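Local structure of McyG protein (Microcystis aeruginosa PCC 7806, 4R0M) at residues D50-A55 and C90-I95; N80-P85 and I153-L158; Q377-L382 and R389-G394. The protein forms part of the microcystin synthetase, its adenylation domain binding phenylalanyl-adenylate and probably passing activated substrate to the adjoining peptidyl carrier protein domain. All coordinates share one frame; numbering follows the deposited sequence.

Contact 1. Residues D50-A55 and C90-I95; sequences DLYQDA and CFLGGI
Leu-92 meets Tyr-52 and Ala-55 through a single methyl, CD1, in a wholly apolar contact between two helices. The tighter touch is at the methyl of Ala-55, whose CB points to the other helix and lies 3.7 Å from Leu-92 CD1. The same methyl comes within 4.1 Å of CD1 of the Tyr-52 ring, which it approaches obliquely. The long axes of the tyrosine and leucine side chains cross at about a right angle. Tyr-52 starts out along the flank of its helix and is brought in by its first torsion, which sets CG opposite the backbone N (chi1 173°). Leu-92 reaches across with CD1 anti to its own CA (chi2 175°), ending against both groups. The small Ala-55 is consistent with a close approach of the helices, the CA atoms of Ala-55 and Leu-92 being 7.7 Å apart. The helices are 48-64 and 80-93; the second is the connection of a beta-alpha-beta unit, running between the parallel strands 72-76 and 96-99 of the adenylation domain. Other apolar groups enlarge the cluster: Leu-168 touches both Tyr-52 and Leu-92, and Leu-59, one turn beyond Ala-55, also packs on Leu-92. Backbone hydrogen bonds finish helix 80-93 directly after the contact. Gly-94, with positive phi, leaves the helix in a Schellman motif, in which Ile-95 N bonds to Cys-90 O at 2.9 Å and Gly-94 N bonds weakly to Phe-91 O. Charge enters at the flank of helix 48-64, where Asp-54 forms a salt bridge with Arg-159.

Contact 2. Residues N80-P85 and I153-L158; sequences NQDFIP and ISVNEL
Asp-82 and Val-155 meet because their first torsions lay the two side chains alongside each other, pointing in opposite directions. In Asp-82, CG stands opposite the carbonyl carbon (chi1 -76°), which carries the carboxylate past the valine toward the first turn of helix 155-158. Val-155 has CG1 opposite its backbone N (chi1 176°), and its CG2 branch lies against the start of helix 80-93. CG2 is 3.8 Å from Asp-82 O and 4.0 Å from Asp-82 CB, so the valine covers both the carbonyl and the side-chain stem. No direct hydrogen bond joins the segments; one water does. It donates to Asp-82 OD2 at 3.0 Å and accepts from Asn-156 N, also at 3.0 Å, coupling the carboxylate to an N-H of the helix start. A negative group so near this helix end is likely to be favoured by the helix dipole. The other oxygen, Asp-82 OD1, is held by a salt bridge to Arg-159. That arginine also bonds Gln-81 O, the carbonyl that a backbone N-H four residues on would ordinarily engage; Pro-85 has no N-H to offer, and the helix kinks there. In 153-158, Ser-154 is the N-cap: its OG accepts from Glu-157 N at 3.1 Å, with a bent N-H...O angle of 139°. Ile-153, just before it, is bonded through its backbone to Ile-128 and Ser-130 of the next strand. Both helices follow parallel strands, 72-76 and 152-154, of one four-stranded sheet, and their N-terminal ends meet beyond its C-terminal edge, as in alpha/beta folds of Rossmann-like build.

Contact 3. Residues Q377-L382 and R389-G394; sequences QENNPL and RLQIQG
A beta hairpin made by strands 370-375 and 388-394 has its connecting loop tied to the second strand by Asn-379, Arg-389 and Gln-391. One atom, OD1 of Asn-379, takes a hydrogen bond from each of the two strand residues. Arg-389 NH2 donates at 3.0 Å to Asn-379 OD1 from within the carbonyl plane, with a C=O...N angle of 153°, although the acceptor is somewhat tilted from the guanidinium plane. Gln-391 NE2 is further off, 3.3 Å from Asn-379 OD1, and comes from above the carbonyl plane of Asn-379, 52° out of it. The amide of Gln-391 has other ties: its OE1 accepts from Arg-373 and its NE2 also bonds Thr-418, which fixes its rotation. The Arg-389 chain is bent at its third torsion, bringing the edge of the guanidinium to Gln-377 and Asn-379. NH1 of Arg-389 lies 3.3 Å from Gln-377 CA and 3.8 Å from Gln-377 OE1. The planes of the asparagine amide and the guanidinium are only 28° apart, whereas those of the two amides are far more steeply turned. With an alanine in place of Asn-379, Arg-389 NH2 and Gln-391 NE2 would lose their shared acceptor, and the loop would probably be less firmly held to the strand. Strand 388-394 lies at the centre of an antiparallel sheet, with 370-375 as its hairpin partner and both 416-419 and 421-426 also pairing with it; the side chains of Leu-390 and Ile-392 pack against strand 330-336 of the neighbouring mixed sheet.

In the fold
Contacts 1 and 2 are neighbours, their centres about 11 Å apart, and share helix 80-93: contact 2 uses its first turns, contact 1 its last. They touch directly, Pro-85 CB lying 3.4 Å from Asp-54 OD2 and Pro-85 CA 3.7 Å from Leu-51 CD1. Arg-159 links them too, pairing with Asp-54 and with Asp-82. Along the chain their segments alternate. Contact 3 stands apart, its centre about 39 Å from that of contact 1 and about 42 Å from that of contact 2, in the antiparallel sheet. The Arg-389 side chain is about 12 Å from the bound phenylalanyl-adenylate, too far to touch it.

Contact 1. Residues D50-A55 and C90-I95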
loop_
_atom_site.group_PDB
_atom_site.type_symbol
_atom_site.label_atom_id
_atom_site.label_comp_id
_atom_site.label_asym_id
_atom_site.label_seq_id
_atom_site.Cartn_x
_atom_site.Cartn_y
_atom_site.Cartn_z
ATOM N N ASP A 50 -0.864 2.272 -27.760
ATOM C CA ASP A 50 -2.321 2.314 -27.594
ATOM C C ASP A 50 -2.723 3.124 -26.362
ATOM O O ASP A 50 -3.679 3.900 -26.410
ATOM C CB ASP A 50 -2.906 0.902 -27.487
ATOM C CG ASP A 50 -2.751 0.097 -28.764
ATOM O OD1 ASP A 50 -3.275 0.521 -29.816
ATOM O OD2 ASP A 50 -2.124 -0.982 -28.707
ATOM N N LEU A 51 -1.991 2.931 -25.265
ATOM C CA LEU A 51 -2.226 3.670 -24.025
ATOM C C LEU A 51 -2.075 5.171 -24.258
ATOM O O LEU A 51 -2.943 5.960 -23.873
ATOM C CB LEU A 51 -1.269 3.193 -22.924
ATOM C CG LEU A 51 -1.168 4.015 -21.632
ATOM C CD1 LEU A 51 -2.423 3.876 -20.780
ATOM C CD2 LEU A 51 0.062 3.610 -20.837
ATOM N N TYR A 52 -0.973 5.548 -24.905
ATOM C CA TYR A 52 -0.700 6.938 -25.258
ATOM C C TYR A 52 -1.834 7.538 -26.091
ATOM O O TYR A 52 -2.297 8.643 -25.805
ATOM C CB TYR A 52 0.645 7.040 -25.991
ATOM C CG TYR A 52 0.966 8.407 -26.559
ATOM C CD1 TYR A 52 1.429 9.436 -25.739
ATOM C CD2 TYR A 52 0.822 8.665 -27.922
ATOM C CE1 TYR A 52 1.729 10.685 -26.261
ATOM C CE2 TYR A 52 1.117 9.913 -28.452
ATOM C CZ TYR A 52 1.571 10.918 -27.620
ATOM O OH TYR A 52 1.864 12.158 -28.142
ATOM N N GLN A 53 -2.285 6.801 -27.107
ATOM C CA GLN A 53 -3.375 7.261 -27.970
ATOM C C GLN A 53 -4.691 7.381 -27.205
ATOM O O GLN A 53 -5.450 8.328 -27.414
ATOM C CB GLN A 53 -3.552 6.344 -29.189
ATOM C CG GLN A 53 -2.411 6.362 -30.204
ATOM C CD GLN A 53 -2.146 7.733 -30.815
ATOM O OE1 GLN A 53 -3.056 8.541 -31.001
ATOM N NE2 GLN A 53 -0.885 7.994 -31.141
ATOM N N ASP A 54 -4.947 6.417 -26.320
ATOM C CA ASP A 54 -6.144 6.409 -25.475
ATOM C C ASP A 54 -6.138 7.602 -24.515
ATOM O O ASP A 54 -7.147 8.297 -24.366
ATOM C CB ASP A 54 -6.226 5.087 -24.702
ATOM C CG ASP A 54 -7.597 4.832 -24.090
ATOM O OD1 ASP A 54 -8.567 5.558 -24.401
ATOM O OD2 ASP A 54 -7.701 3.878 -23.289
ATOM N N ALA A 55 -4.987 7.839 -23.887
ATOM C CA ALA A 55 -4.800 8.969 -22.980
ATOM C C ALA A 55 -5.080 10.324 -23.641
ATOM O O ALA A 55 -5.708 11.191 -23.032
ATOM C CB ALA A 55 -3.399 8.941 -22.385
ATOM N N CYS A 90 -4.178 12.633 -17.562
ATOM C CA CYS A 90 -3.882 13.735 -16.655
ATOM C C CYS A 90 -2.397 14.093 -16.669
ATOM O O CYS A 90 -2.041 15.276 -16.706
ATOM C CB CYS A 90 -4.331 13.391 -15.228
ATOM S SG CYS A 90 -6.123 13.207 -15.028
ATOM N N PHE A 91 -1.537 13.077 -16.644
ATOM C CA PHE A 91 -0.086 13.297 -16.692
ATOM C C PHE A 91 0.332 14.093 -17.934
ATOM O O PHE A 91 1.091 15.059 -17.829
ATOM C CB PHE A 91 0.684 11.972 -16.635
ATOM C CG PHE A 91 0.667 11.300 -15.284
ATOM C CD1 PHE A 91 0.437 12.025 -14.117
ATOM C CD2 PHE A 91 0.920 9.937 -15.178
ATOM C CE1 PHE A 91 0.437 11.397 -12.878
ATOM C CE2 PHE A 91 0.923 9.306 -13.941
ATOM C CZ PHE A 91 0.679 10.036 -12.789
ATOM N N LEU A 92 -0.185 13.692 -19.095
ATOM C CA LEU A 92 0.156 14.323 -20.372
ATOM C C LEU A 92 -0.320 15.771 -20.480
ATOM O O LEU A 92 0.355 16.604 -21.085
ATOM C CB LEU A 92 -0.400 13.512 -21.547
ATOM C CG LEU A 92 0.070 12.077 -21.806
ATOM C CD1 LEU A 92 -0.741 11.476 -22.942
ATOM C CD2 LEU A 92 1.555 11.997 -22.120
ATOM N N GLY A 93 -1.477 16.069 -19.891
ATOM C CA GLY A 93 -2.059 17.408 -19.982
ATOM C C GLY A 93 -1.655 18.377 -18.888
ATOM O O GLY A 93 -2.090 19.528 -18.887
ATOM N N GLY A 94 -0.824 17.918 -17.958
ATOM C CA GLY A 94 -0.443 18.726 -16.803
ATOM C C GLY A 94 -1.582 18.925 -15.816
ATOM O O GLY A 94 -1.567 19.872 -15.028
ATOM N N ILE A 95 -2.577 18.040 -15.877
ATOM C CA ILE A 95 -3.668 18.004 -14.907
ATOM C C ILE A 95 -3.247 17.041 -13.804
ATOM O O ILE A 95 -2.731 15.963 -14.087
ATOM C CB ILE A 95 -4.988 17.526 -15.557
ATOM C CG1 ILE A 95 -5.428 18.499 -16.659
ATOM C CG2 ILE A 95 -6.091 17.374 -14.514
ATOM C CD1 ILE A 95 -6.389 17.902 -17.667
#

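Contact 2. Residues N80-P85 and I153-L158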
loop_
_atom_site.group_PDB
_atom_site.type_symbol
_atom_site.label_atom_id
_atom_site.label_comp_id
_atom_site.label_asym_id
_atom_site.label_seq_id
_atom_site.Cartn_x
_atom_site.Cartn_y
_atom_site.Cartn_z
ATOM N N ASN A 80 -9.619 -1.206 -14.033
ATOM C CA ASN A 80 -8.219 -0.929 -14.357
ATOM C C ASN A 80 -7.980 -0.441 -15.788
ATOM O O ASN A 80 -7.080 0.362 -16.028
ATOM C CB ASN A 80 -7.343 -2.147 -14.037
ATOM C CG ASN A 80 -7.211 -2.396 -12.540
ATOM O OD1 ASN A 80 -7.749 -1.646 -11.724
ATOM N ND2 ASN A 80 -6.488 -3.449 -12.173
ATOM N N GLN A 81 -8.801 -0.918 -16.724
ATOM C CA GLN A 81 -8.727 -0.506 -18.130
ATOM C C GLN A 81 -9.134 0.954 -18.329
ATOM O O GLN A 81 -8.883 1.534 -19.389
ATOM C CB GLN A 81 -9.602 -1.404 -19.014
ATOM C CG GLN A 81 -9.208 -2.876 -19.028
ATOM C CD GLN A 81 -9.974 -3.708 -18.008
ATOM O OE1 GLN A 81 -9.853 -3.509 -16.793
ATOM N NE2 GLN A 81 -10.764 -4.656 -18.503
ATOM N N ASP A 82 -9.775 1.535 -17.316
ATOM C CA ASP A 82 -10.189 2.935 -17.344
ATOM C C ASP A 82 -9.271 3.816 -16.506
ATOM O O ASP A 82 -9.046 4.979 -16.842
ATOM C CB ASP A 82 -11.624 3.081 -16.837
ATOM C CG ASP A 82 -12.660 2.651 -17.858
ATOM O OD1 ASP A 82 -12.278 2.294 -18.995
ATOM O OD2 ASP A 82 -13.864 2.678 -17.518
ATOM N N PHE A 83 -8.753 3.258 -15.414
ATOM C CA PHE A 83 -7.944 4.012 -14.456
ATOM C C PHE A 83 -6.616 4.479 -15.054
ATOM O O PHE A 83 -6.321 5.673 -15.057
ATOM C CB PHE A 83 -7.705 3.181 -13.188
ATOM C CG PHE A 83 -6.962 3.913 -12.104
ATOM C CD1 PHE A 83 -5.579 4.093 -12.176
ATOM C CD2 PHE A 83 -7.638 4.407 -10.994
ATOM C CE1 PHE A 83 -4.894 4.763 -11.176
ATOM C CE2 PHE A 83 -6.958 5.073 -9.987
ATOM C CZ PHE A 83 -5.585 5.251 -10.078
ATOM N N ILE A 84 -5.824 3.534 -15.555
ATOM C CA ILE A 84 -4.488 3.834 -16.082
ATOM C C ILE A 84 -4.502 4.814 -17.274
ATOM O O ILE A 84 -3.755 5.795 -17.260
ATOM C CB ILE A 84 -3.685 2.545 -16.387
ATOM C CG1 ILE A 84 -3.477 1.741 -15.095
ATOM C CG2 ILE A 84 -2.340 2.880 -17.012
ATOM C CD1 ILE A 84 -3.064 0.298 -15.298
ATOM N N PRO A 85 -5.357 4.575 -18.290
ATOM C CA PRO A 85 -5.435 5.572 -19.359
ATOM C C PRO A 85 -5.856 6.967 -18.884
ATOM O O PRO A 85 -5.340 7.964 -19.392
ATOM C CB PRO A 85 -6.474 4.976 -20.312
ATOM C CG PRO A 85 -6.346 3.506 -20.107
ATOM C CD PRO A 85 -6.130 3.364 -18.629
ATOM N N ILE A 153 -18.012 12.257 -13.986
ATOM C CA ILE A 153 -18.019 11.851 -15.392
ATOM C C ILE A 153 -17.282 10.521 -15.592
ATOM O O ILE A 153 -16.269 10.256 -14.942
ATOM C CB ILE A 153 -17.471 12.968 -16.324
ATOM C CG1 ILE A 153 -17.748 12.632 -17.794
ATOM C CG2 ILE A 153 -15.989 13.240 -16.063
ATOM C CD1 ILE A 153 -17.680 13.818 -18.731
ATOM N N SER A 154 -17.810 9.682 -16.478
ATOM C CA SER A 154 -17.177 8.404 -16.785
ATOM C C SER A 154 -16.048 8.580 -17.799
ATOM O O SER A 154 -16.095 9.478 -18.646
ATOM C CB SER A 154 -18.206 7.396 -17.302
ATOM O OG SER A 154 -18.661 7.751 -18.595
ATOM N N VAL A 155 -15.040 7.715 -17.701
ATOM C CA VAL A 155 -13.929 7.693 -18.651
ATOM C C VAL A 155 -14.437 7.407 -20.070
ATOM O O VAL A 155 -13.961 8.006 -21.037
ATOM C CB VAL A 155 -12.846 6.670 -18.233
ATOM C CG1 VAL A 155 -11.742 6.580 -19.278
ATOM C CG2 VAL A 155 -12.254 7.042 -16.882
ATOM N N ASN A 156 -15.421 6.512 -20.179
ATOM C CA ASN A 156 -16.023 6.159 -21.465
ATOM C C ASN A 156 -16.794 7.290 -22.148
ATOM O O ASN A 156 -16.937 7.287 -23.372
ATOM C CB ASN A 156 -16.901 4.910 -21.332
ATOM C CG ASN A 156 -16.091 3.624 -21.325
ATOM O OD1 ASN A 156 -16.394 2.692 -20.578
ATOM N ND2 ASN A 156 -15.053 3.565 -22.160
ATOM N N GLU A 157 -17.287 8.246 -21.366
ATOM C CA GLU A 157 -17.898 9.443 -21.938
ATOM C C GLU A 157 -16.820 10.388 -22.476
ATOM O O GLU A 157 -17.019 11.043 -23.500
ATOM C CB GLU A 157 -18.785 10.163 -20.921
ATOM C CG GLU A 157 -19.790 11.111 -21.562
ATOM C CD GLU A 157 -20.367 12.129 -20.592
ATOM O OE1 GLU A 157 -20.610 11.780 -19.417
ATOM O OE2 GLU A 157 -20.588 13.285 -21.013
ATOM N N LEU A 158 -15.683 10.446 -21.782
ATOM C CA LEU A 158 -14.536 11.250 -22.214
ATOM C C LEU A 158 -13.879 10.658 -23.457
ATOM O O LEU A 158 -13.285 11.384 -24.254
ATOM C CB LEU A 158 -13.498 11.379 -21.095
ATOM C CG LEU A 158 -13.885 12.065 -19.781
ATOM C CD1 LEU A 158 -12.855 11.742 -18.715
ATOM C CD2 LEU A 158 -14.028 13.570 -19.938
HETATM O O HOH W 1 -16.049 4.721 -17.913
#

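Contact 3. Residues Q377-L382 and R389-G394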
loop_
_atom_site.group_PDB
_atom_site.type_symbol
_atom_site.label_atom_id
_atom_site.label_comp_id
_atom_site.label_asym_id
_atom_site.label_seq_id
_atom_site.Cartn_x
_atom_site.Cartn_y
_atom_site.Cartn_z
ATOM N N GLN A 377 15.153 11.800 20.213
ATOM C CA GLN A 377 14.172 12.880 20.368
ATOM C C GLN A 377 14.764 14.262 20.077
ATOM O O GLN A 377 14.036 15.199 19.747
ATOM C CB GLN A 377 13.574 12.858 21.780
ATOM C CG GLN A 377 12.872 11.560 22.163
ATOM C CD GLN A 377 11.417 11.511 21.725
ATOM O OE1 GLN A 377 11.094 11.720 20.554
ATOM N NE2 GLN A 377 10.530 11.222 22.671
ATOM N N GLU A 378 16.087 14.368 20.196
ATOM C CA GLU A 378 16.814 15.629 20.036
ATOM C C GLU A 378 17.237 15.902 18.588
ATOM O O GLU A 378 17.860 16.931 18.304
ATOM C CB GLU A 378 18.058 15.628 20.935
ATOM C CG GLU A 378 17.778 15.612 22.432
ATOM C CD GLU A 378 17.559 16.999 23.011
ATOM O OE1 GLU A 378 18.255 17.949 22.588
ATOM O OE2 GLU A 378 16.696 17.138 23.904
ATOM N N ASN A 379 16.887 14.985 17.682
ATOM C CA ASN A 379 17.340 15.014 16.281
ATOM C C ASN A 379 18.848 14.800 16.121
ATOM O O ASN A 379 19.472 15.338 15.201
ATOM C CB ASN A 379 16.885 16.291 15.556
ATOM C CG ASN A 379 15.486 16.177 14.979
ATOM O OD1 ASN A 379 14.818 15.149 15.115
ATOM N ND2 ASN A 379 15.035 17.240 14.326
ATOM N N ASN A 380 19.422 14.012 17.026
ATOM C CA ASN A 380 20.822 13.613 16.941
ATOM C C ASN A 380 20.936 12.150 16.524
ATOM O O ASN A 380 20.282 11.288 17.118
ATOM C CB ASN A 380 21.540 13.841 18.275
ATOM C CG ASN A 380 21.786 15.311 18.567
ATOM O OD1 ASN A 380 22.337 16.040 17.739
ATOM N ND2 ASN A 380 21.388 15.751 19.755
ATOM N N PRO A 381 21.757 11.865 15.491
ATOM C CA PRO A 381 21.952 10.493 15.016
ATOM C C PRO A 381 22.407 9.555 16.134
ATOM O O PRO A 381 23.317 9.888 16.899
ATOM C CB PRO A 381 23.047 10.641 13.953
ATOM C CG PRO A 381 22.900 12.038 13.462
ATOM C CD PRO A 381 22.502 12.839 14.669
ATOM N N LEU A 382 21.749 8.402 16.227
ATOM C CA LEU A 382 22.044 7.407 17.250
ATOM C C LEU A 382 23.057 6.383 16.740
ATOM O O LEU A 382 23.185 6.194 15.527
ATOM C CB LEU A 382 20.756 6.697 17.686
ATOM C CG LEU A 382 19.740 7.482 18.521
ATOM C CD1 LEU A 382 18.411 6.745 18.562
ATOM C CD2 LEU A 382 20.256 7.740 19.932
ATOM N N ARG A 389 13.887 7.237 15.749
ATOM C CA ARG A 389 12.964 7.708 14.714
ATOM C C ARG A 389 13.646 7.729 13.346
ATOM O O ARG A 389 14.750 8.264 13.200
ATOM C CB ARG A 389 12.411 9.101 15.048
ATOM C CG ARG A 389 12.119 9.343 16.523
ATOM C CD ARG A 389 11.080 10.436 16.757
ATOM N NE ARG A 389 11.296 11.649 15.962
ATOM C CZ ARG A 389 12.150 12.622 16.274
ATOM N NH1 ARG A 389 12.897 12.539 17.365
ATOM N NH2 ARG A 389 12.265 13.680 15.484
ATOM N N LEU A 390 12.980 7.146 12.349
ATOM C CA LEU A 390 13.506 7.099 10.987
ATOM C C LEU A 390 13.260 8.406 10.246
ATOM O O LEU A 390 12.128 8.887 10.172
ATOM C CB LEU A 390 12.902 5.923 10.207
ATOM C CG LEU A 390 13.251 5.776 8.717
ATOM C CD1 LEU A 390 14.720 5.442 8.496
ATOM C CD2 LEU A 390 12.367 4.724 8.069
ATOM N N GLN A 391 14.333 8.971 9.702
ATOM C CA GLN A 391 14.248 10.181 8.888
ATOM C C GLN A 391 14.899 9.959 7.525
ATOM O O GLN A 391 15.955 9.330 7.424
ATOM C CB GLN A 391 14.875 11.377 9.610
ATOM C CG GLN A 391 14.070 11.854 10.811
ATOM C CD GLN A 391 14.725 12.999 11.564
ATOM O OE1 GLN A 391 15.945 13.176 11.525
ATOM N NE2 GLN A 391 13.912 13.782 12.265
ATOM N N ILE A 392 14.251 10.472 6.482
ATOM C CA ILE A 392 14.661 10.209 5.101
ATOM C C ILE A 392 14.820 11.494 4.284
ATOM O O ILE A 392 14.180 12.506 4.576
ATOM C CB ILE A 392 13.677 9.243 4.386
ATOM C CG1 ILE A 392 12.271 9.855 4.278
ATOM C CG2 ILE A 392 13.630 7.897 5.098
ATOM C CD1 ILE A 392 11.323 9.090 3.374
ATOM N N GLN A 393 15.681 11.444 3.269
ATOM C CA GLN A 393 15.865 12.563 2.338
ATOM C C GLN A 393 16.302 12.087 0.949
ATOM O O GLN A 393 16.709 10.937 0.776
ATOM C CB GLN A 393 16.854 13.600 2.893
ATOM C CG GLN A 393 18.304 13.138 2.955
ATOM C CD GLN A 393 19.279 14.257 3.284
ATOM O OE1 GLN A 393 18.888 15.412 3.468
ATOM N NE2 GLN A 393 20.562 13.918 3.359
ATOM N N GLY A 394 16.213 12.981 -0.032
ATOM C CA GLY A 394 16.589 12.670 -1.407
ATOM C C GLY A 394 15.559 13.153 -2.409
ATOM O O GLY A 394 14.448 13.541 -2.035
#